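Local coordinates for Lmo0547 protein (PDB 4R9N) that probably regulates transcription as a SorC/DeoR-type regulator, this part of it being the putative sugar-binding domain, at residues S136-L139 and E140-K143; I205-S208 and L209-K213. All coordinates share one frame; numbering follows the deposited sequence. Where two conformers were deposited one is given.

In the fold
Along the chain contact 1 (136-143) closes before contact 2 (205-213) opens, and their centres lie about 11 Å apart on the same side of the molecule. Contact 1 occupies the C-terminal turns of helix 133-143, which leads into strand 147-151 of the parallel seven-stranded sheet; contact 2 is the loop 205-208 with the short helix 209-213, just ahead of strand 217-221 beside it. They meet directly. Lys143 NZ stands 3.4 Å from Glu211 OE2 in a long, weak ion pair, and Leu207 packs against Gly142 and Lys143. Two helices that precede adjacent strands are thus joined within the putative sugar-binding domain.

Contact 1: residues S136-L139 and E140-K143; sequences SEVL and EEGK
Ser136 and Glu140 face each other one helical turn apart, joined through backbone and water. Glu140 N donates to Ser136 O at 2.9 Å, and a water bridges the same two residues, donating both to Ser136 O and to Glu140 OE2; in one of the two serine conformers it also accepts from Ser136 OG. With CG of Glu140 anti to its carbonyl carbon (chi1 -67°), that atom lies 3.3 Å from Ser136 O, and the bend at chi2 brings OE2 to the water. The same OE2 takes a salt bridge from Lys143 NZ at 3.0 Å, the ammonium arriving from above the carboxylate plane, 41° out of it. Lys143 reaches it on an extended chain whose CG passes Leu139 O at 3.5 Å. Water and lysine together therefore limit how the Glu140 carboxylate can turn.

On another flank lie Glu137 and Glu141; Glu137 was modelled in two conformers, and the very close approach of the two carboxylates in this copy is doubtful. Val138 packs on Leu114 and on Ile81 of strand 79-82. Beneath it all, Glu141 N to Glu137 O (3.0 Å) and Gly142 N to Val138 O continue the i to i+4 ladder of an amphipathic alpha-helix lying against the parallel sheet.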
loop_
_atom_site.group_PDB
_atom_site.type_symbol
_atom_site.label_atom_id
_atom_site.label_comp_id
_atom_site.label_asym_id
_atom_site.label_seq_id
_atom_site.Cartn_x
_atom_site.Cartn_y
_atom_site.Cartn_z
ATOM N N SER A 136 5.892 19.666 2.820
ATOM C CA SER A 136 5.983 19.700 1.375
ATOM C C SER A 136 7.236 18.931 0.904
ATOM O O SER A 136 7.174 18.221 -0.073
ATOM C CB SER A 136 6.036 21.149 0.838
ATOM O OG SER A 136 5.992 21.101 -0.589
ATOM N N GLU A 137 8.368 19.086 1.577
ATOM C CA GLU A 137 9.550 18.391 1.089
ATOM C C GLU A 137 9.461 16.884 1.221
ATOM O O GLU A 137 9.913 16.162 0.314
ATOM C CB GLU A 137 10.846 18.873 1.716
ATOM C CG GLU A 137 12.064 17.955 1.432
ATOM C CD GLU A 137 12.441 17.667 -0.060
ATOM O OE1 GLU A 137 11.636 17.773 -1.035
ATOM O OE2 GLU A 137 13.615 17.272 -0.266
ATOM N N VAL A 138 8.858 16.393 2.299
ATOM C CA VAL A 138 8.682 14.952 2.406
ATOM C C VAL A 138 7.665 14.427 1.382
ATOM O O VAL A 138 7.879 13.331 0.839
ATOM C CB VAL A 138 8.346 14.569 3.854
ATOM C CG1 VAL A 138 8.043 13.071 3.951
ATOM C CG2 VAL A 138 9.540 14.907 4.754
ATOM N N LEU A 139 6.580 15.149 1.125
ATOM C CA LEU A 139 5.677 14.750 0.082
ATOM C C LEU A 139 6.403 14.690 -1.250
ATOM O O LEU A 139 6.169 13.770 -2.027
ATOM C CB LEU A 139 4.437 15.634 -0.011
ATOM C CG LEU A 139 3.489 15.624 1.194
ATOM C CD1 LEU A 139 2.407 16.705 1.027
ATOM C CD2 LEU A 139 2.926 14.229 1.375
ATOM N N GLU A 140 7.227 15.710 -1.574
ATOM C CA GLU A 140 7.922 15.658 -2.861
ATOM C C GLU A 140 8.914 14.511 -2.972
ATOM O O GLU A 140 9.058 13.885 -4.031
ATOM C CB GLU A 140 8.625 16.984 -3.125
ATOM C CG GLU A 140 7.665 18.146 -3.345
ATOM C CD GLU A 140 6.743 17.942 -4.537
ATOM O OE1 GLU A 140 7.107 17.231 -5.531
ATOM O OE2 GLU A 140 5.636 18.499 -4.461
ATOM N N GLU A 141 9.611 14.220 -1.890
ATOM C CA GLU A 141 10.471 13.018 -1.796
ATOM C C GLU A 141 9.694 11.741 -2.000
ATOM O O GLU A 141 10.154 10.850 -2.730
ATOM C CB GLU A 141 11.244 13.000 -0.475
ATOM C CG GLU A 141 12.327 14.051 -0.457
ATOM C CD GLU A 141 12.882 14.451 0.921
ATOM O OE1 GLU A 141 12.433 13.958 1.985
ATOM O OE2 GLU A 141 13.760 15.358 0.933
ATOM N N GLY A 142 8.449 11.687 -1.503
ATOM C CA GLY A 142 7.614 10.488 -1.741
ATOM C C GLY A 142 7.335 10.271 -3.224
ATOM O O GLY A 142 7.211 9.130 -3.714
ATOM N N LYS A 143 7.162 11.385 -3.946
ATOM C CA LYS A 143 6.757 11.300 -5.337
ATOM C C LYS A 143 7.879 10.764 -6.154
ATOM O O LYS A 143 7.634 10.232 -7.246
ATOM C CB LYS A 143 6.299 12.661 -5.882
ATOM C CG LYS A 143 5.052 13.223 -5.246
ATOM C CD LYS A 143 4.771 14.674 -5.696
ATOM C CE LYS A 143 3.806 15.384 -4.748
ATOM N NZ LYS A 143 3.317 16.712 -5.255
HETATM O O HOH W 1 4.845 19.225 -1.905
#

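Contact 2: residues I205-S208 and L209-K213; sequences IGLS and LEELK
Ser208 and Glu211 grip each other reciprocally, each side chain accepting from the other's backbone N-H. Glu211 N donates to Ser208 OG at 3.1 Å, and Ser208 N donates to Glu211 OE1 at 3.0 Å along an almost straight line (170°). This is a capping box, with Ser208 as the N-cap of helix 209-213. The serine hydroxyl sits between its own backbone N and carbonyl carbon (chi1 73°), which swings OG over the first turn to meet the N-H of Glu211. The glutamate runs out extended beyond CG, back past that hydroxyl, with CD 3.2 Å from Ser208 OG. Its OE1 is met by Ser208 N from above the carboxylate plane, 48° out of it. A water donates to the same oxygen at 2.8 Å and, weakly, to Gly206 O, so two donors hold OE1 and restrain the rotation of the carboxylate. The negative group lies at the N-terminal end of the helix, where the helix dipole would probably stabilise its charge.

Leu207 supplies the apolar side of the turn. Its CG rests 3.8 Å from Glu211 CB, while CD2 reaches the backbone of the next residue, 3.8 Å from Leu212 CA. Leu212 N closes the first helical turn by donating to Ser208 O at 2.9 Å.

Outside the turn, Glu195 accepts from Leu209 N, and Asn185 and Arg187 donate to the carbonyls of Leu207 and Gly206. Leu209 and Leu212 pack on Ile184 of strand 180-184, with Leu209 also touching Phe189 of strand 187-190, so the small antiparallel sheet lies against this helix start, while helix 133-143 lies next to the turn.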
loop_
_atom_site.group_PDB
_atom_site.type_symbol
_atom_site.label_atom_id
_atom_site.label_comp_id
_atom_site.label_asym_id
_atom_site.label_seq_id
_atom_site.Cartn_x
_atom_site.Cartn_y
_atom_site.Cartn_z
ATOM N N ILE A 205 -3.467 13.837 3.466
ATOM C CA ILE A 205 -2.091 14.270 3.294
ATOM C C ILE A 205 -1.276 13.025 2.990
ATOM O O ILE A 205 -0.960 12.257 3.863
ATOM C CB ILE A 205 -1.565 15.010 4.542
ATOM C CG1 ILE A 205 -2.476 16.253 4.811
ATOM C CG2 ILE A 205 -0.110 15.437 4.303
ATOM C CD1 ILE A 205 -2.080 17.118 5.951
ATOM N N GLY A 206 -0.916 12.856 1.721
ATOM C CA GLY A 206 -0.099 11.757 1.280
ATOM C C GLY A 206 -0.167 11.719 -0.246
ATOM O O GLY A 206 -0.886 12.502 -0.882
ATOM N N LEU A 207 0.552 10.762 -0.806
ATOM C CA LEU A 207 0.649 10.573 -2.238
ATOM C C LEU A 207 -0.673 10.201 -2.848
ATOM O O LEU A 207 -1.375 9.327 -2.310
ATOM C CB LEU A 207 1.626 9.408 -2.449
ATOM C CG LEU A 207 2.365 9.181 -3.728
ATOM C CD1 LEU A 207 3.677 9.927 -3.651
ATOM C CD2 LEU A 207 2.684 7.702 -3.893
ATOM N N SER A 208 -1.033 10.820 -3.972
ATOM C CA SER A 208 -2.242 10.541 -4.728
ATOM C C SER A 208 -2.079 9.339 -5.651
ATOM O O SER A 208 -0.951 8.852 -5.901
ATOM C CB SER A 208 -2.609 11.770 -5.565
ATOM O OG SER A 208 -1.662 11.835 -6.638
ATOM N N LEU A 209 -3.185 8.799 -6.169
ATOM C CA LEU A 209 -3.082 7.649 -7.091
ATOM C C LEU A 209 -2.337 7.987 -8.368
ATOM O O LEU A 209 -1.553 7.157 -8.886
ATOM C CB LEU A 209 -4.446 7.046 -7.448
ATOM C CG LEU A 209 -5.158 6.525 -6.212
ATOM C CD1 LEU A 209 -6.503 5.947 -6.569
ATOM C CD2 LEU A 209 -4.350 5.502 -5.446
ATOM N N GLU A 210 -2.519 9.185 -8.888
ATOM C CA GLU A 210 -1.767 9.544 -10.083
ATOM C C GLU A 210 -0.278 9.686 -9.835
ATOM O O GLU A 210 0.537 9.302 -10.672
ATOM C CB GLU A 210 -2.336 10.775 -10.756
ATOM C CG GLU A 210 -3.661 10.470 -11.432
ATOM C CD GLU A 210 -3.562 9.942 -12.882
ATOM O OE1 GLU A 210 -2.876 8.929 -13.199
ATOM O OE2 GLU A 210 -4.242 10.546 -13.727
ATOM N N GLU A 211 0.081 10.166 -8.652
ATOM C CA GLU A 211 1.469 10.179 -8.227
ATOM C C GLU A 211 2.021 8.780 -8.080
ATOM O O GLU A 211 3.134 8.533 -8.447
ATOM C CB GLU A 211 1.630 10.939 -6.965
ATOM C CG GLU A 211 1.504 12.440 -7.214
ATOM C CD GLU A 211 1.160 13.276 -6.007
ATOM O OE1 GLU A 211 1.036 12.759 -4.868
ATOM O OE2 GLU A 211 0.953 14.500 -6.253
ATOM N N LEU A 212 1.226 7.862 -7.520
ATOM C CA LEU A 212 1.647 6.506 -7.359
ATOM C C LEU A 212 1.910 5.847 -8.720
ATOM O O LEU A 212 2.870 5.078 -8.877
ATOM C CB LEU A 212 0.583 5.713 -6.584
ATOM C CG LEU A 212 0.857 4.236 -6.272
ATOM C CD1 LEU A 212 1.915 4.115 -5.188
ATOM C CD2 LEU A 212 -0.427 3.505 -5.895
ATOM N N LYS A 213 1.064 6.147 -9.696
ATOM C CA LYS A 213 1.213 5.581 -10.997
ATOM C C LYS A 213 2.541 6.019 -11.669
ATOM O O LYS A 213 3.060 5.307 -12.497
ATOM C CB LYS A 213 0.003 5.954 -11.853
ATOM C CG LYS A 213 -0.216 4.998 -12.997
ATOM C CD LYS A 213 -1.504 5.286 -13.751
ATOM C CE LYS A 213 -1.674 4.282 -14.900
ATOM N NZ LYS A 213 -0.549 4.331 -15.879
HETATM O O HOH W 2 1.231 14.223 -2.491
#